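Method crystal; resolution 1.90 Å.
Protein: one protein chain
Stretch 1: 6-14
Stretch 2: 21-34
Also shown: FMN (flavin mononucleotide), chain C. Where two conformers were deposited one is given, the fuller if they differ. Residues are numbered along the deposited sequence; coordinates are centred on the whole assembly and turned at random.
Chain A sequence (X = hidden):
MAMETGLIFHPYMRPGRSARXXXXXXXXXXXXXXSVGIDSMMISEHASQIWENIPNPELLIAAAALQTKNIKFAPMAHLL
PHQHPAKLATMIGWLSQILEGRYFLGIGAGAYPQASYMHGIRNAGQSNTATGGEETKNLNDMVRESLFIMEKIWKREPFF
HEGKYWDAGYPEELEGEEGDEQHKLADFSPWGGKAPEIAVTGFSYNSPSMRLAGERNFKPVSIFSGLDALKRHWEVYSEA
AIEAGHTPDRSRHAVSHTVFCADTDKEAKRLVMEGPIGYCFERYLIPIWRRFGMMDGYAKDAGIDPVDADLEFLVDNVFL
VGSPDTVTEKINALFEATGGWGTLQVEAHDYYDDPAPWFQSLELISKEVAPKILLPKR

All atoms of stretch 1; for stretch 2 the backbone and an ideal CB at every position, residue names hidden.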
ATOM      1  N   GLY A   6      11.450   3.813 -20.540  1.00 30.52           N
ATOM      2  CA  GLY A   6      10.869   3.382 -19.259  1.00 28.32           C
ATOM      3  C   GLY A   6      11.932   3.171 -18.198  1.00 26.86           C
ATOM      4  O   GLY A   6      13.129   3.096 -18.507  1.00 26.27           O
ATOM      5  N   LEU A   7      11.503   3.111 -16.937  1.00 24.04           N
ATOM      6  CA  LEU A   7      12.409   2.821 -15.835  1.00 21.18           C
ATOM      7  C   LEU A   7      11.899   1.563 -15.153  1.00 25.16           C
ATOM      8  O   LEU A   7      10.692   1.403 -14.993  1.00 23.52           O
ATOM      9  CB  LEU A   7      12.434   4.013 -14.875  1.00 20.68           C
ATOM     10  CG  LEU A   7      13.504   4.093 -13.789  1.00 25.52           C
ATOM     11  CD1 LEU A   7      14.912   4.288 -14.374  1.00 21.40           C
ATOM     12  CD2 LEU A   7      13.155   5.208 -12.822  1.00 20.34           C
ATOM     13  N   ILE A   8      12.796   0.627 -14.846  1.00 22.10           N
ATOM     14  CA  ILE A   8      12.442  -0.496 -13.997  1.00 21.62           C
ATOM     15  C   ILE A   8      13.244  -0.432 -12.683  1.00 21.10           C
ATOM     16  O   ILE A   8      14.468  -0.338 -12.685  1.00 21.93           O
ATOM     17  CB  ILE A   8      12.455  -1.880 -14.703  1.00 22.59           C
ATOM     18  CG1 ILE A   8      11.961  -2.977 -13.731  1.00 23.42           C
ATOM     19  CG2 ILE A   8      13.819  -2.220 -15.302  1.00 24.48           C
ATOM     20  CD1 ILE A   8      11.529  -4.264 -14.388  1.00 24.96           C
ATOM     21  N   PHE A   9      12.513  -0.450 -11.575  1.00 17.97           N
ATOM     22  CA  PHE A   9      13.053  -0.260 -10.229  1.00 15.70           C
ATOM     23  C   PHE A   9      12.837  -1.569  -9.485  1.00 18.98           C
ATOM     24  O   PHE A   9      11.784  -1.790  -8.839  1.00 17.53           O
ATOM     25  CB  PHE A   9      12.292   0.887  -9.580  1.00 17.79           C
ATOM     26  CG  PHE A   9      12.962   1.501  -8.376  1.00 18.99           C
ATOM     27  CD1 PHE A   9      14.120   2.265  -8.505  1.00 24.27           C
ATOM     28  CD2 PHE A   9      12.374   1.388  -7.119  1.00 16.33           C
ATOM     29  CE1 PHE A   9      14.700   2.859  -7.380  1.00 28.49           C
ATOM     30  CE2 PHE A   9      12.936   1.964  -6.004  1.00 16.53           C
ATOM     31  CZ  PHE A   9      14.112   2.694  -6.125  1.00 22.66           C
ATOM     32  N   HIS A  10      13.833  -2.440  -9.567  1.00 17.36           N
ATOM     33  CA  HIS A  10      13.750  -3.750  -8.929  1.00 20.37           C
ATOM     34  C   HIS A  10      13.488  -3.826  -7.424  1.00 22.94           C
ATOM     35  O   HIS A  10      12.692  -4.668  -6.999  1.00 25.09           O
ATOM     36  CB  HIS A  10      14.872  -4.692  -9.352  1.00 20.12           C
ATOM     37  CG  HIS A  10      14.566  -5.412 -10.614  1.00 27.23           C
ATOM     38  ND1 HIS A  10      14.999  -4.973 -11.844  1.00 29.59           N
ATOM     39  CD2 HIS A  10      13.809  -6.510 -10.848  1.00 36.72           C
ATOM     40  CE1 HIS A  10      14.542  -5.785 -12.781  1.00 32.89           C
ATOM     41  NE2 HIS A  10      13.818  -6.724 -12.203  1.00 33.16           N
ATOM     42  N   PRO A  11      14.165  -3.022  -6.608  1.00 20.43           N
ATOM     43  CA  PRO A  11      15.321  -2.214  -6.989  1.00 21.74           C
ATOM     44  C   PRO A  11      16.601  -3.041  -6.845  1.00 22.09           C
ATOM     45  O   PRO A  11      16.525  -4.256  -6.606  1.00 20.65           O
ATOM     46  CB  PRO A  11      15.303  -1.116  -5.946  1.00 20.50           C
ATOM     47  CG  PRO A  11      14.824  -1.827  -4.723  1.00 21.44           C
ATOM     48  CD  PRO A  11      13.762  -2.787  -5.215  1.00 23.76           C
ATOM     49  N   TYR A  12      17.761  -2.408  -7.022  1.00 17.47           N
ATOM     50  CA  TYR A  12      19.023  -3.033  -6.613  1.00 18.53           C
ATOM     51  C   TYR A  12      19.723  -2.085  -5.633  1.00 19.78           C
ATOM     52  O   TYR A  12      20.573  -1.276  -6.032  1.00 18.47           O
ATOM     53  CB  TYR A  12      19.933  -3.328  -7.822  1.00 20.01           C
ATOM     54  CG  TYR A  12      19.391  -4.408  -8.745  1.00 21.87           C
ATOM     55  CD1 TYR A  12      19.323  -5.737  -8.317  1.00 21.07           C
ATOM     56  CD2 TYR A  12      18.949  -4.106 -10.033  1.00 18.64           C
ATOM     57  CE1 TYR A  12      18.816  -6.731  -9.143  1.00 21.89           C
ATOM     58  CE2 TYR A  12      18.440  -5.106 -10.867  1.00 21.60           C
ATOM     59  CZ  TYR A  12      18.389  -6.412 -10.411  1.00 21.97           C
ATOM     60  OH  TYR A  12      17.900  -7.432 -11.200  1.00 25.75           O
ATOM     61  N   MET A  13      19.323  -2.168  -4.376  1.00 15.34           N
ATOM     62  CA  MET A  13      19.842  -1.295  -3.327  1.00 19.15           C
ATOM     63  C   MET A  13      21.000  -2.005  -2.650  1.00 16.98           C
ATOM     64  O   MET A  13      20.874  -3.176  -2.283  1.00 16.61           O
ATOM     65  CB  MET A  13      18.777  -0.982  -2.263  1.00 14.53           C
ATOM     66  CG  MET A  13      17.518  -0.242  -2.717  1.00 18.00           C
ATOM     67  SD  MET A  13      17.832   1.345  -3.543  1.00 22.60           S
ATOM     68  CE  MET A  13      18.422   2.355  -2.206  1.00 16.86           C
ATOM     69  N   ARG A  14      22.118  -1.294  -2.434  1.00 20.19           N
ATOM     70  CA  ARG A  14      23.270  -1.875  -1.719  0.70 18.79           C
ATOM     71  C   ARG A  14      22.856  -2.461  -0.381  1.00 17.30           C
ATOM     72  O   ARG A  14      22.115  -1.824   0.378  1.00 19.18           O
ATOM     73  CB  ARG A  14      24.375  -0.832  -1.467  0.70 21.25           C
ATOM     74  CG  ARG A  14      25.120  -0.356  -2.694  0.70 23.29           C
ATOM     75  CD  ARG A  14      26.476   0.228  -2.302  0.70 24.74           C
ATOM     76  NE  ARG A  14      26.364   1.319  -1.334  0.70 23.25           N
ATOM     77  CZ  ARG A  14      26.102   2.587  -1.649  0.70 24.25           C
ATOM     78  NH1 ARG A  14      25.915   2.936  -2.914  0.70 26.39           N
ATOM     79  NH2 ARG A  14      26.013   3.512  -0.692  0.70 23.62           N
ATOM     80  N   UNK A  21      15.545   4.959   3.291  1.00 15.27           N
ATOM     81  CA  UNK A  21      16.407   5.405   2.194  1.00 16.85           C
ATOM     82  C   UNK A  21      15.912   4.839   0.858  1.00 15.24           C
ATOM     83  O   UNK A  21      15.902   5.532  -0.150  1.00 16.96           O
ATOM     84  CB  UNK A  21      17.856   4.982   2.446  1.00 16.85           C
ATOM     85  N   UNK A  22      15.509   3.576   0.866  1.00 16.35           N
ATOM     86  CA  UNK A  22      15.036   2.910  -0.349  1.00 14.67           C
ATOM     87  C   UNK A  22      13.786   3.625  -0.859  1.00 13.49           C
ATOM     88  O   UNK A  22      13.643   3.890  -2.059  1.00 14.63           O
ATOM     89  CB  UNK A  22      14.745   1.431  -0.087  1.00 14.67           C
ATOM     90  N   UNK A  23      12.870   3.889   0.064  1.00 14.15           N
ATOM     91  CA  UNK A  23      11.590   4.547  -0.240  1.00 14.46           C
ATOM     92  C   UNK A  23      11.820   5.966  -0.776  1.00 15.77           C
ATOM     93  O   UNK A  23      11.266   6.349  -1.816  1.00 14.30           O
ATOM     94  CB  UNK A  23      10.705   4.593   1.007  1.00 14.46           C
ATOM     95  N   UNK A  24      12.714   6.713  -0.120  1.00 16.10           N
ATOM     96  CA  UNK A  24      13.113   8.054  -0.569  1.00 15.89           C
ATOM     97  C   UNK A  24      13.700   8.048  -1.990  1.00 16.12           C
ATOM     98  O   UNK A  24      13.291   8.847  -2.842  1.00 16.46           O
ATOM     99  CB  UNK A  24      14.135   8.643   0.405  1.00 15.89           C
ATOM    100  N   UNK A  25      14.618   7.123  -2.255  1.00 15.39           N
ATOM    101  CA  UNK A  25      15.204   6.966  -3.582  1.00 15.81           C
ATOM    102  C   UNK A  25      14.148   6.635  -4.663  1.00 18.10           C
ATOM    103  O   UNK A  25      14.172   7.190  -5.780  1.00 17.63           O
ATOM    104  CB  UNK A  25      16.268   5.867  -3.542  1.00 15.81           C
ATOM    105  N   UNK A  26      13.221   5.741  -4.325  1.00 17.82           N
ATOM    106  CA  UNK A  26      12.113   5.440  -5.242  1.00 15.57           C
ATOM    107  C   UNK A  26      11.278   6.654  -5.617  1.00 13.89           C
ATOM    108  O   UNK A  26      10.992   6.853  -6.803  1.00 16.40           O
ATOM    109  CB  UNK A  26      11.200   4.384  -4.615  1.00 15.57           C
ATOM    110  N   UNK A  27      10.897   7.459  -4.630  1.00 15.09           N
ATOM    111  CA  UNK A  27      10.076   8.659  -4.878  1.00 17.82           C
ATOM    112  C   UNK A  27      10.876   9.691  -5.705  1.00 18.78           C
ATOM    113  O   UNK A  27      10.364  10.217  -6.699  1.00 18.48           O
ATOM    114  CB  UNK A  27       9.619   9.277  -3.555  1.00 17.82           C
ATOM    115  N   UNK A  28      12.125   9.959  -5.292  1.00 18.46           N
ATOM    116  CA  UNK A  28      12.989  10.870  -6.047  0.60 18.57           C
ATOM    117  C   UNK A  28      13.175  10.392  -7.482  1.00 19.43           C
ATOM    118  O   UNK A  28      13.176  11.210  -8.418  1.00 20.60           O
ATOM    119  CB  UNK A  28      14.350  11.005  -5.361  0.60 18.57           C
ATOM    120  N   UNK A  29      13.283   9.081  -7.658  1.00 16.72           N
ATOM    121  CA  UNK A  29      13.425   8.466  -8.971  1.00 17.78           C
ATOM    122  C   UNK A  29      12.167   8.680  -9.811  1.00 20.81           C
ATOM    123  O   UNK A  29      12.270   9.034 -10.984  1.00 19.64           O
ATOM    124  CB  UNK A  29      13.721   6.971  -8.830  1.00 17.78           C
ATOM    125  N   UNK A  30      10.983   8.488  -9.206  1.00 19.35           N
ATOM    126  CA  UNK A  30       9.723   8.663  -9.932  1.00 17.13           C
ATOM    127  C   UNK A  30       9.545  10.119 -10.407  1.00 19.20           C
ATOM    128  O   UNK A  30       9.172  10.357 -11.562  1.00 18.27           O
ATOM    129  CB  UNK A  30       8.546   8.252  -9.044  1.00 17.13           C
ATOM    130  N   UNK A  31       9.801  11.070  -9.512  1.00 17.59           N
ATOM    131  CA  UNK A  31       9.718  12.508  -9.835  1.00 22.42           C
ATOM    132  C   UNK A  31      10.684  12.892 -10.983  1.00 22.83           C
ATOM    133  O   UNK A  31      10.274  13.536 -11.951  1.00 23.30           O
ATOM    134  CB  UNK A  31      10.033  13.341  -8.591  1.00 22.42           C
ATOM    135  N   UNK A  32      11.940  12.454 -10.903  1.00 22.00           N
ATOM    136  CA  UNK A  32      12.938  12.834 -11.910  1.00 23.60           C
ATOM    137  C   UNK A  32      12.585  12.209 -13.262  1.00 28.89           C
ATOM    138  O   UNK A  32      12.709  12.873 -14.290  1.00 25.53           O
ATOM    139  CB  UNK A  32      14.339  12.401 -11.473  1.00 23.60           C
ATOM    140  N   UNK A  33      12.141  10.943 -13.262  1.00 21.62           N
ATOM    141  CA  UNK A  33      11.781  10.275 -14.512  1.00 20.52           C
ATOM    142  C   UNK A  33      10.602  10.989 -15.167  1.00 26.31           C
ATOM    143  O   UNK A  33      10.610  11.223 -16.382  1.00 26.66           O
ATOM    144  CB  UNK A  33      11.443   8.804 -14.262  1.00 20.52           C
ATOM    145  N   UNK A  34       9.601  11.353 -14.357  1.00 22.10           N
ATOM    146  CA  UNK A  34       8.469  12.135 -14.831  1.00 28.70           C
ATOM    147  C   UNK A  34       8.949  13.468 -15.458  1.00 29.19           C
ATOM    148  O   UNK A  34       8.485  13.821 -16.538  1.00 30.22           O
ATOM    149  CB  UNK A  34       7.498  12.401 -13.679  1.00 28.70           C
TER
HETATM  150  N1  FMN C 400       9.962 -11.087 -12.902  0.60 52.04           N
HETATM  151  C2  FMN C 400       9.119 -10.027 -12.737  0.60 49.03           C
HETATM  152  O2  FMN C 400       7.894 -10.232 -12.601  0.60 46.98           O
HETATM  153  N3  FMN C 400       9.549  -8.752 -12.720  0.60 52.66           N
HETATM  154  C4  FMN C 400      10.842  -8.433 -12.863  0.60 55.58           C
HETATM  155  O4  FMN C 400      11.185  -7.233 -12.841  0.60 57.96           O
HETATM  156  C4A FMN C 400      11.837  -9.527 -13.045  0.60 53.37           C
HETATM  157  N5  FMN C 400      13.160  -9.287 -13.190  0.60 53.19           N
HETATM  158  C5A FMN C 400      14.051 -10.297 -13.355  0.60 63.85           C
HETATM  159  C6  FMN C 400      15.410 -10.011 -13.507  0.60 65.18           C
HETATM  160  C7  FMN C 400      16.341 -11.036 -13.678  0.60 66.82           C
HETATM  161  C7M FMN C 400      17.804 -10.705 -13.839  0.60 63.71           C
HETATM  162  C8  FMN C 400      15.868 -12.451 -13.698  0.60 70.45           C
HETATM  163  C8M FMN C 400      16.826 -13.597 -13.878  0.60 73.77           C
HETATM  164  C9  FMN C 400      14.515 -12.739 -13.548  0.60 70.97           C
HETATM  165  C9A FMN C 400      13.580 -11.719 -13.379  0.60 65.29           C
HETATM  166  N10 FMN C 400      12.198 -12.006 -13.231  0.60 64.77           N
HETATM  167  C10 FMN C 400      11.302 -10.918 -13.057  0.60 57.13           C
HETATM  168  C1' FMN C 400      11.715 -13.400 -13.232  0.60 59.12           C
HETATM  169  C2' FMN C 400      11.211 -13.827 -14.602  0.60 56.71           C
HETATM  170  O2' FMN C 400      10.337 -12.810 -15.090  0.60 47.28           O
HETATM  171  C3' FMN C 400      10.459 -15.152 -14.516  0.60 57.22           C
HETATM  172  O3' FMN C 400      11.381 -16.216 -14.791  0.60 65.47           O
HETATM  173  C4' FMN C 400       9.278 -15.173 -15.490  0.60 50.39           C
HETATM  174  O4' FMN C 400       8.173 -14.441 -14.944  0.60 51.25           O
HETATM  175  C5' FMN C 400       8.830 -16.580 -15.869  0.60 46.99           C
HETATM  176  O5' FMN C 400       9.494 -16.870 -17.092  0.60 40.44           O
HETATM  177  P   FMN C 400       9.105 -18.087 -18.056  0.60 34.63           P
HETATM  178  O1P FMN C 400       7.615 -18.226 -18.036  0.60 33.41           O
HETATM  179  O2P FMN C 400       9.645 -17.569 -19.356  0.60 34.19           O
HETATM  180  O3P FMN C 400       9.854 -19.247 -17.463  0.60 39.47           O

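Stretch 2 is a continuous helix running almost exactly antiparallel to strand 6-9, their axes 10.0 Å apart at closest approach. Leu 7, Phe 9, Pro 11 and Met 13 direct their side chains at it, so the surface it meets is almost wholly apolar.

At position 21 the CB points sideways, with the ideal CB 5.4 Å from Met 13 CE. Many side chains, polar or apolar, could leave along this course; the residue is Gln 21, whose side chain runs on away from the methionine and makes no contact with stretch 1.

Position 22 also points sideways, but its ideal CB lies 4.2 Å from Met 13 CG, and Pro 11 is close by. A small or branched residue such as Ala, Ser, Thr or Val would suit. It is Thr 22: both branches meet the methionine, OG1 at 3.6 Å and CG2 at 3.8 Å from Met 13 CG, and CG2 also lies 4.3 Å from Pro 11 CG. The hydroxyl finds its hydrogen-bond partner elsewhere in the structure.

Positions 23 and 24 have nothing of stretch 1 within 5.5 Å of the ideal CB, and stretch 1 does not restrict them. They are Phe 23, directed away, and Asp 24.

At position 25 the CB points toward stretch 1, 4.3 Å from Met 13 CE and 4.6 Å from Phe 9 CZ. Sulfur and an aromatic ring invite an apolar residue, aliphatic or aromatic. Trp 25 brings its CD1 to 3.6 Å from Phe 9 CE1, at the edge of the phenylalanine ring, and to 3.6 Å from Met 13 SD. The phenylalanine ring and the indole five-membered ring meet obliquely, planes at 56° and centroids 5.3 Å apart.

Position 26 is the most constrained. Although its CB direction is sideways, an ideal CB would sit only 3.3 Å from Phe 9 CE2, a tight approach that favours glycine; its phi/psi of -58/-47 is ordinary for a helix and makes no such demand. Gly 26 leaves room for the ring, and its CA packs 3.5 Å from Phe 9 CZ.

Positions 27 and 28 leave the interface, and stretch 1 sets no preference. Ile 27 points away; Lys 28 reaches back one turn, its NZ forming a salt bridge with Asp 24 OD2 at 2.8 Å.

Position 29 points toward the gap between Leu 7 and Phe 9, its ideal CB 4.4 Å from Leu 7 CD2 and 4.5 Å from Phe 9 CE1. Ala, Ser, Cys or Thr are reasonable. In Ser 29, OG donates to Trp 25 O at 2.9 Å, so the hydroxyl is satisfied within the helix although it faces an apolar surface, where it lies 4.1 Å from Phe 9 CE1.

Positions 30, 31 and 32 are unrestricted by stretch 1 and hold Ala 30, Val 31 and Gln 32.

At position 33 the CB points toward Leu 7, with CD2 4.2 Å away. A small apolar residue fits well: Ala 33 packs its CB against Leu 7 CD2 at 4.2 Å. Position 34, Asp 34, is out of reach.

Stretch 2 (21-34) QTFDWGIKSAVQAD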
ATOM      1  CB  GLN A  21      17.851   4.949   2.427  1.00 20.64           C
ATOM      2  CG  GLN A  21      18.606   5.681   3.541  1.00 18.44           C
ATOM      3  CD  GLN A  21      19.948   5.011   3.824  1.00 24.20           C
ATOM      4  OE1 GLN A  21      20.058   3.777   3.921  1.00 19.82           O
ATOM      5  NE2 GLN A  21      20.984   5.828   3.943  1.00 31.79           N
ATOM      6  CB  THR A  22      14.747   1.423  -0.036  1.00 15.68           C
ATOM      7  OG1 THR A  22      15.962   0.797   0.368  1.00 15.79           O
ATOM      8  CG2 THR A  22      14.170   0.662  -1.236  1.00 13.36           C
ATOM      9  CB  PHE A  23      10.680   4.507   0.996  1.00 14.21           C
ATOM     10  CG  PHE A  23       9.201   4.611   0.682  1.00 13.82           C
ATOM     11  CD1 PHE A  23       8.537   3.549   0.075  1.00 12.34           C
ATOM     12  CD2 PHE A  23       8.475   5.765   1.021  1.00 16.17           C
ATOM     13  CE1 PHE A  23       7.171   3.626  -0.190  1.00 13.19           C
ATOM     14  CE2 PHE A  23       7.119   5.856   0.751  1.00 16.84           C
ATOM     15  CZ  PHE A  23       6.469   4.781   0.129  1.00 14.86           C
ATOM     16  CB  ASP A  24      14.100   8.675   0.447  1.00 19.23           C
ATOM     17  CG  ASP A  24      14.276  10.194   0.258  1.00 24.48           C
ATOM     18  OD1 ASP A  24      13.317  10.900  -0.135  1.00 23.33           O
ATOM     19  OD2 ASP A  24      15.391  10.676   0.524  1.00 25.35           O
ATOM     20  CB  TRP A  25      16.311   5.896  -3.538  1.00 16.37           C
ATOM     21  CG  TRP A  25      17.002   5.591  -4.890  1.00 16.51           C
ATOM     22  CD1 TRP A  25      17.286   4.353  -5.410  1.00 17.94           C
ATOM     23  CD2 TRP A  25      17.541   6.539  -5.818  1.00 18.29           C
ATOM     24  NE1 TRP A  25      17.929   4.483  -6.627  1.00 17.60           N
ATOM     25  CE2 TRP A  25      18.092   5.814  -6.894  1.00 18.17           C
ATOM     26  CE3 TRP A  25      17.584   7.942  -5.856  1.00 20.00           C
ATOM     27  CZ2 TRP A  25      18.713   6.446  -7.998  1.00 21.15           C
ATOM     28  CZ3 TRP A  25      18.187   8.570  -6.962  1.00 20.24           C
ATOM     29  CH2 TRP A  25      18.742   7.814  -8.015  1.00 21.38           C
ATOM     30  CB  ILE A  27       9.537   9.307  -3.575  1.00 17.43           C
ATOM     31  CG1 ILE A  27       8.562   8.358  -2.832  1.00 19.20           C
ATOM     32  CG2 ILE A  27       8.827  10.648  -3.873  1.00 17.04           C
ATOM     33  CD1 ILE A  27       8.251   8.794  -1.398  1.00 15.55           C
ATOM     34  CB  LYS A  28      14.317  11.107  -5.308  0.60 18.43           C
ATOM     35  CG  LYS A  28      14.129  11.943  -4.046  0.60 20.04           C
ATOM     36  CD  LYS A  28      15.371  12.047  -3.168  0.60 24.64           C
ATOM     37  CE  LYS A  28      15.085  12.941  -1.961  0.60 25.25           C
ATOM     38  NZ  LYS A  28      16.171  12.908  -0.942  0.60 22.76           N
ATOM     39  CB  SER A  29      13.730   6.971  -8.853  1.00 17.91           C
ATOM     40  OG  SER A  29      15.096   6.732  -8.532  1.00 20.59           O
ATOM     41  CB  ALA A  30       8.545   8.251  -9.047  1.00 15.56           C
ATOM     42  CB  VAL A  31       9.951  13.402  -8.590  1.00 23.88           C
ATOM     43  CG1 VAL A  31       9.999  14.885  -8.959  1.00 27.53           C
ATOM     44  CG2 VAL A  31       8.863  13.166  -7.555  1.00 24.53           C
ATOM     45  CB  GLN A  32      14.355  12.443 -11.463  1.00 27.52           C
ATOM     46  CG  GLN A  32      15.494  12.982 -12.335  1.00 25.89           C
ATOM     47  CD  GLN A  32      15.769  12.145 -13.584  1.00 29.93           C
ATOM     48  OE1 GLN A  32      15.453  10.947 -13.659  1.00 22.95           O
ATOM     49  NE2 GLN A  32      16.381  12.776 -14.573  1.00 28.46           N
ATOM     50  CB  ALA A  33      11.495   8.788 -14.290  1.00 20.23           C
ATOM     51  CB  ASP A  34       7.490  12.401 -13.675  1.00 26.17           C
ATOM     52  CG  ASP A  34       6.199  13.054 -14.115  1.00 20.18           C
ATOM     53  OD1 ASP A  34       5.503  12.533 -15.028  1.00 22.81           O
ATOM     54  OD2 ASP A  34       5.838  14.074 -13.491  1.00 20.82           O
TER
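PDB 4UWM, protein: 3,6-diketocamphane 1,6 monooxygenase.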